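Local coordinates for glycoside hydrolase family 31 (Trueperella pyogenes, PDB 5I0E), which probably hydrolyses alpha-glucosidic bonds and here holds two glucose units joined by a 1,6 linkage, at residues 298-303 against 587-592. Numbering follows the deposited sequence.
Sequences WASGNE and IMQYHS. With GLC (alpha-D-glucopyranose), chain B; GLC (alpha-D-glucopyranose), chain C.
Tyr590 folds its ring back over the neighbouring backbone: CA of Ala299 lies above one face, 4.0 Å from the ring centroid, as a CH-pi contact. With chi1 at 70°, CG sits between backbone N and carbonyl carbon, and OH reaches His317 of helix 307-320, to which it is hydrogen-bonded. Were Tyr590 replaced by alanine, His317 would probably lose this hydrogen-bond mate and a gap would open over Ala299. The contact illustrates how a TIM barrel closes, strand 297-300, its first, running parallel to strand 587-590, its last. Trp298 N donates to Met588 O (2.9 Å) and Tyr590 N to Trp298 O (3.2 Å). Ile587 CG2 lies over the five-membered ring of the Trp298 indole. Beyond the strands, Asn302 N bonds Ser592 O. Ser300 OG takes only a weak, bent bond from His591 ND1 (2.8 Å, 116°); a water links Ser300 OG to Gln589 OE1, while Asp561 holds the amide nitrogen of Gln589. The other ring nitrogen, His591 NE2, donates to O4 of one glucose (3.0 Å), and Asn302 ND2, also bonded to Glu330, donates to O5 of the other (2.9 Å). One imidazole thus meets strand 297-300 weakly and the sugar directly, tying the barrel's closing seam to the glucose site.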
ATOM      1  N   TRP A 298      10.305 -11.639  12.902  1.00 26.36           N
ATOM      2  CA  TRP A 298      11.036 -11.238  11.705  1.00 26.62           C
ATOM      3  C   TRP A 298      12.026 -10.120  12.072  1.00 26.26           C
ATOM      4  O   TRP A 298      11.629  -9.095  12.603  1.00 25.06           O
ATOM      5  CB  TRP A 298      10.103 -10.702  10.640  1.00 26.53           C
ATOM      6  CG  TRP A 298       9.195 -11.634   9.945  1.00 27.47           C
ATOM      7  CD1 TRP A 298       8.412 -12.591  10.506  1.00 28.30           C
ATOM      8  CD2 TRP A 298       8.907 -11.643   8.560  1.00 28.00           C
ATOM      9  NE1 TRP A 298       7.673 -13.223   9.556  1.00 28.93           N
ATOM     10  CE2 TRP A 298       7.960 -12.670   8.340  1.00 28.89           C
ATOM     11  CE3 TRP A 298       9.378 -10.903   7.467  1.00 27.95           C
ATOM     12  CZ2 TRP A 298       7.465 -12.985   7.064  1.00 29.54           C
ATOM     13  CZ3 TRP A 298       8.890 -11.200   6.202  1.00 28.60           C
ATOM     14  CH2 TRP A 298       7.935 -12.241   6.009  1.00 29.52           C
ATOM     15  N   ALA A 299      13.312 -10.367  11.794  1.00 26.83           N
ATOM     16  CA  ALA A 299      14.383  -9.403  11.999  1.00 27.00           C
ATOM     17  C   ALA A 299      14.725  -8.741  10.667  1.00 26.66           C
ATOM     18  O   ALA A 299      14.796  -9.397   9.627  1.00 26.71           O
ATOM     19  CB  ALA A 299      15.611 -10.082  12.598  1.00 27.48           C
ATOM     20  N   SER A 300      14.921  -7.434  10.712  1.00 26.85           N
ATOM     21  CA  SER A 300      15.236  -6.649   9.521  1.00 26.94           C
ATOM     22  C   SER A 300      15.974  -5.356   9.919  1.00 26.86           C
ATOM     23  O   SER A 300      15.764  -4.794  10.994  1.00 26.41           O
ATOM     24  CB  SER A 300      13.954  -6.312   8.747  1.00 26.80           C
ATOM     25  OG  SER A 300      14.259  -5.670   7.503  1.00 27.50           O
ATOM     26  N   GLY A 301      16.859  -4.922   9.040  1.00 26.94           N
ATOM     27  CA  GLY A 301      17.498  -3.624   9.156  1.00 27.33           C
ATOM     28  C   GLY A 301      18.211  -3.280   7.865  1.00 27.51           C
ATOM     29  O   GLY A 301      19.049  -4.077   7.381  1.00 26.71           O
ATOM     30  N   ASN A 302      17.930  -2.086   7.323  1.00 27.61           N
ATOM     31  CA  ASN A 302      18.493  -1.733   6.016  1.00 27.47           C
ATOM     32  C   ASN A 302      20.031  -1.709   5.980  1.00 27.48           C
ATOM     33  O   ASN A 302      20.621  -1.927   4.945  1.00 27.12           O
ATOM     34  CB  ASN A 302      17.941  -0.406   5.499  1.00 27.91           C
ATOM     35  CG  ASN A 302      18.302  -0.163   4.047  1.00 28.54           C
ATOM     36  OD1 ASN A 302      19.277   0.504   3.761  1.00 29.46           O
ATOM     37  ND2 ASN A 302      17.571  -0.784   3.131  1.00 28.67           N
ATOM     38  N   GLU A 303      20.670  -1.429   7.107  1.00 27.76           N
ATOM     39  CA  GLU A 303      22.117  -1.278   7.149  1.00 28.56           C
ATOM     40  C   GLU A 303      22.854  -2.598   7.460  1.00 28.44           C
ATOM     41  O   GLU A 303      24.064  -2.589   7.683  1.00 28.96           O
ATOM     42  CB  GLU A 303      22.485  -0.163   8.128  1.00 29.59           C
ATOM     43  CG  GLU A 303      22.056   1.193   7.612  1.00 30.12           C
ATOM     44  CD  GLU A 303      22.515   2.347   8.496  1.00 31.72           C
ATOM     45  OE1 GLU A 303      22.353   3.489   8.028  1.00 31.93           O
ATOM     46  OE2 GLU A 303      23.023   2.128   9.634  1.00 31.93           O
ATOM     47  N   ILE A 587       1.720 -10.630  11.771  1.00 27.63           N
ATOM     48  CA  ILE A 587       3.161 -10.672  11.492  1.00 27.56           C
ATOM     49  C   ILE A 587       3.893  -9.694  12.389  1.00 27.01           C
ATOM     50  O   ILE A 587       3.589  -8.506  12.379  1.00 26.72           O
ATOM     51  CB  ILE A 587       3.507 -10.293  10.033  1.00 27.54           C
ATOM     52  CG1 ILE A 587       2.635 -11.043   9.046  1.00 28.49           C
ATOM     53  CG2 ILE A 587       4.992 -10.520   9.761  1.00 27.17           C
ATOM     54  CD1 ILE A 587       2.858 -12.535   9.058  1.00 29.81           C
ATOM     55  N   MET A 588       4.897 -10.208  13.098  1.00 27.12           N
ATOM     56  CA  MET A 588       5.685  -9.471  14.076  1.00 27.46           C
ATOM     57  C   MET A 588       7.087  -9.251  13.486  1.00 27.23           C
ATOM     58  O   MET A 588       7.786 -10.238  13.208  1.00 26.41           O
ATOM     59  CB  MET A 588       5.759 -10.310  15.363  1.00 28.47           C
ATOM     60  CG  MET A 588       6.461  -9.670  16.560  1.00 29.18           C
ATOM     61  SD  MET A 588       6.765 -10.850  17.923  1.00 30.37           S
ATOM     62  CE  MET A 588       7.291  -9.709  19.196  1.00 30.22           C
ATOM     63  N   GLN A 589       7.463  -7.982  13.248  1.00 26.82           N
ATOM     64  CA  GLN A 589       8.838  -7.624  12.851  1.00 27.02           C
ATOM     65  C   GLN A 589       9.271  -6.249  13.225  1.00 26.27           C
ATOM     66  O   GLN A 589       8.466  -5.373  13.379  1.00 25.93           O
ATOM     67  CB  GLN A 589       9.183  -7.837  11.343  1.00 27.42           C
ATOM     68  CG  GLN A 589       8.410  -7.209  10.223  1.00 27.99           C
ATOM     69  CD  GLN A 589       9.055  -5.976   9.560  1.00 28.25           C
ATOM     70  OE1 GLN A 589       9.944  -6.059   8.672  1.00 27.79           O
ATOM     71  NE2 GLN A 589       8.518  -4.826   9.916  1.00 28.05           N
ATOM     72  N   TYR A 590      10.582  -6.116  13.357  1.00 26.29           N
ATOM     73  CA  TYR A 590      11.254  -4.857  13.549  1.00 26.89           C
ATOM     74  C   TYR A 590      12.093  -4.595  12.303  1.00 26.92           C
ATOM     75  O   TYR A 590      12.586  -5.519  11.675  1.00 28.50           O
ATOM     76  CB  TYR A 590      12.122  -4.885  14.827  1.00 27.09           C
ATOM     77  CG  TYR A 590      13.388  -5.757  14.816  1.00 27.35           C
ATOM     78  CD1 TYR A 590      14.565  -5.309  14.224  1.00 27.66           C
ATOM     79  CD2 TYR A 590      13.421  -6.999  15.464  1.00 27.48           C
ATOM     80  CE1 TYR A 590      15.734  -6.070  14.256  1.00 28.06           C
ATOM     81  CE2 TYR A 590      14.571  -7.770  15.501  1.00 27.61           C
ATOM     82  CZ  TYR A 590      15.733  -7.312  14.890  1.00 28.13           C
ATOM     83  OH  TYR A 590      16.895  -8.065  14.919  1.00 27.60           O
ATOM     84  N   HIS A 591      12.266  -3.330  11.989  1.00 26.48           N
ATOM     85  CA  HIS A 591      12.929  -2.893  10.797  1.00 26.10           C
ATOM     86  C   HIS A 591      13.508  -1.483  11.080  1.00 26.26           C
ATOM     87  O   HIS A 591      13.054  -0.805  12.019  1.00 25.48           O
ATOM     88  CB  HIS A 591      11.919  -2.848   9.655  1.00 25.86           C
ATOM     89  CG  HIS A 591      12.512  -2.435   8.342  1.00 26.10           C
ATOM     90  ND1 HIS A 591      13.702  -2.950   7.874  1.00 26.27           N
ATOM     91  CD2 HIS A 591      12.062  -1.591   7.379  1.00 26.30           C
ATOM     92  CE1 HIS A 591      13.983  -2.409   6.700  1.00 26.30           C
ATOM     93  NE2 HIS A 591      12.999  -1.589   6.371  1.00 26.36           N
ATOM     94  N   SER A 592      14.520  -1.082  10.300  1.00 25.98           N
ATOM     95  CA  SER A 592      15.107   0.246  10.395  1.00 27.03           C
ATOM     96  C   SER A 592      15.409   0.787   9.018  1.00 26.74           C
ATOM     97  O   SER A 592      15.798   0.045   8.132  1.00 26.87           O
ATOM     98  CB  SER A 592      16.407   0.231  11.243  1.00 27.59           C
ATOM     99  OG  SER A 592      17.342  -0.713  10.758  1.00 27.93           O
TER
HETATM  100  C1  GLC B   1      10.999   1.415   1.062  1.00 30.33           C
HETATM  101  C2  GLC B   1      10.455   0.471   2.131  1.00 30.01           C
HETATM  102  C3  GLC B   1      11.388   0.413   3.332  1.00 28.76           C
HETATM  103  C4  GLC B   1      12.776  -0.023   2.863  1.00 28.34           C
HETATM  104  C5  GLC B   1      13.293   0.896   1.762  1.00 27.81           C
HETATM  105  C6  GLC B   1      14.594   0.310   1.213  1.00 27.56           C
HETATM  106  O1  GLC B   1      10.966   2.731   1.601  1.00 37.91           O
HETATM  107  O2  GLC B   1       9.152   0.899   2.525  1.00 29.35           O
HETATM  108  O3  GLC B   1      10.871  -0.525   4.281  1.00 27.95           O
HETATM  109  O4  GLC B   1      13.719  -0.060   3.953  1.00 26.62           O
HETATM  110  O5  GLC B   1      12.340   1.060   0.700  1.00 28.79           O
HETATM  111  O6  GLC B   1      15.218   1.257   0.330  1.00 27.70           O
HETATM  112  C1  GLC C   2      16.598   1.440   0.645  1.00 27.98           C
HETATM  113  C2  GLC C   2      17.169   2.587  -0.181  1.00 28.64           C
HETATM  114  C3  GLC C   2      17.240   2.188  -1.654  1.00 28.11           C
HETATM  115  C4  GLC C   2      18.032   0.896  -1.802  1.00 27.73           C
HETATM  116  C5  GLC C   2      17.358  -0.183  -0.958  1.00 28.19           C
HETATM  117  C6  GLC C   2      18.092  -1.511  -0.986  1.00 27.99           C
HETATM  118  O2  GLC C   2      16.355   3.757  -0.021  1.00 28.18           O
HETATM  119  O3  GLC C   2      17.847   3.235  -2.407  1.00 27.35           O
HETATM  120  O4  GLC C   2      18.105   0.522  -3.181  1.00 26.59           O
HETATM  121  O5  GLC C   2      17.318   0.242   0.411  1.00 29.16           O
HETATM  122  O6  GLC C   2      19.397  -1.346  -0.420  1.00 28.25           O
HETATM  123  O   HOH W   1      16.899  -2.831  12.641  1.00 21.01           O
HETATM  124  O   HOH W   2      11.686  -6.202   6.424  1.00 38.01           O